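Local coordinates for protein NS2 (Infectious salmon anemia virus, PDB 5WCO) that probably forms the matrix layer beneath the viral envelope, as an orthomyxovirus matrix protein that self-polymerises and associates with membrane, at residues Thr104-Cys107 / Val108-Asp111. Numbering follows the deposited sequence.
Sequences TLYC and VMKD
Tyr106 lies alongside Lys110, one turn further on, and both side chains point the same way. Ring atom CE2 of Tyr106 comes 3.8 Å from CD of Lys110, so the aliphatic part of the lysine does the touching. Both residues carry CG anti to the backbone N (chi1 -180° and -173°), which sends the ring and the lysine chain out in step. Met109 approaches another part of the same ring. Its chain bends at chi3 (-83°) and brings CE back to 3.9 Å from CA of Tyr106, with a looser approach to the ring atom CD1. The phenol ring meets both neighbours obliquely.

Four successive i to i+4 bonds run through this part of the helix. Val108 N gives its hydrogen to Thr104 O at 2.9 Å, and Met109 N to Leu105 O at 3.1 Å. Lys110 N binds Tyr106 O in the same way. The last bond, from Asp111 N to Cys107 O, spans 3.0 Å, and Asp111 then leaves helical geometry. Leu105 and Val108 face helices 55-66 and 90-99, where both touch Val63 and Leu93. The contact is the last two turns of helix 101-110, with Asp111 just past its end: a largely buried alpha-helix, open to solvent at its end at Lys110 and Asp111, packed within the all-helical matrix protein fold.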
loop_
_atom_site.group_PDB
_atom_site.type_symbol
_atom_site.label_atom_id
_atom_site.label_comp_id
_atom_site.label_asym_id
_atom_site.label_seq_id
_atom_site.Cartn_x
_atom_site.Cartn_y
_atom_site.Cartn_z
ATOM N N THR A 104 -6.350 6.199 19.802
ATOM C CA THR A 104 -7.769 6.256 19.500
ATOM C C THR A 104 -8.236 4.987 18.770
ATOM O O THR A 104 -9.339 4.484 19.040
ATOM C CB THR A 104 -8.175 7.551 18.754
ATOM O OG1 THR A 104 -7.757 7.468 17.397
ATOM C CG2 THR A 104 -7.484 8.711 19.373
ATOM N N LEU A 105 -7.396 4.466 17.870
ATOM C CA LEU A 105 -7.783 3.293 17.078
ATOM C C LEU A 105 -7.851 2.080 17.979
ATOM O O LEU A 105 -8.770 1.252 17.890
ATOM C CB LEU A 105 -6.828 3.050 15.891
ATOM C CG LEU A 105 -6.918 4.169 14.848
ATOM C CD1 LEU A 105 -5.719 4.162 13.973
ATOM C CD2 LEU A 105 -8.219 4.114 14.010
ATOM N N TYR A 106 -6.874 1.994 18.868
ATOM C CA TYR A 106 -6.817 0.914 19.830
ATOM C C TYR A 106 -8.043 0.968 20.724
ATOM O O TYR A 106 -8.598 -0.067 21.101
ATOM C CB TYR A 106 -5.576 1.075 20.674
ATOM C CG TYR A 106 -5.407 0.010 21.708
ATOM C CD1 TYR A 106 -4.897 -1.233 21.358
ATOM C CD2 TYR A 106 -5.727 0.248 23.042
ATOM C CE1 TYR A 106 -4.713 -2.222 22.296
ATOM C CE2 TYR A 106 -5.555 -0.749 24.003
ATOM C CZ TYR A 106 -5.040 -1.981 23.618
ATOM O OH TYR A 106 -4.853 -2.975 24.543
ATOM N N CYS A 107 -8.462 2.179 21.080
ATOM C CA CYS A 107 -9.644 2.315 21.924
ATOM C C CYS A 107 -10.931 1.928 21.210
ATOM O O CYS A 107 -11.815 1.315 21.827
ATOM C CB CYS A 107 -9.711 3.687 22.579
ATOM S SG CYS A 107 -8.521 3.798 23.960
ATOM N N VAL A 108 -11.014 2.226 19.911
ATOM C CA VAL A 108 -12.104 1.695 19.096
ATOM C C VAL A 108 -12.184 0.169 19.168
ATOM O O VAL A 108 -13.220 -0.372 19.496
ATOM C CB VAL A 108 -12.035 2.142 17.629
ATOM C CG1 VAL A 108 -13.203 1.537 16.837
ATOM C CG2 VAL A 108 -12.053 3.661 17.541
ATOM N N MET A 109 -11.090 -0.528 18.877
ATOM C CA MET A 109 -11.072 -1.996 18.971
ATOM C C MET A 109 -11.530 -2.542 20.310
ATOM O O MET A 109 -12.301 -3.494 20.380
ATOM C CB MET A 109 -9.666 -2.529 18.732
ATOM C CG MET A 109 -9.310 -2.736 17.272
ATOM S SD MET A 109 -7.667 -3.461 17.163
ATOM C CE MET A 109 -6.603 -2.021 17.293
ATOM N N LYS A 110 -11.016 -1.924 21.362
ATOM C CA LYS A 110 -11.175 -2.384 22.729
ATOM C C LYS A 110 -12.626 -2.232 23.216
ATOM O O LYS A 110 -13.136 -3.083 23.945
ATOM C CB LYS A 110 -10.186 -1.623 23.626
ATOM C CG LYS A 110 -10.131 -2.118 25.039
ATOM C CD LYS A 110 -8.831 -1.763 25.748
ATOM C CE LYS A 110 -8.810 -2.419 27.129
ATOM N NZ LYS A 110 -9.459 -3.772 27.088
ATOM N N ASP A 111 -13.283 -1.156 22.786
ATOM C CA ASP A 111 -14.690 -0.900 23.108
ATOM C C ASP A 111 -15.469 -0.384 21.871
ATOM O O ASP A 111 -15.837 0.800 21.787
ATOM C CB ASP A 111 -14.791 0.087 24.285
ATOM C CG ASP A 111 -16.200 0.192 24.849
ATOM O OD1 ASP A 111 -17.006 -0.762 24.669
ATOM O OD2 ASP A 111 -16.494 1.240 25.480
#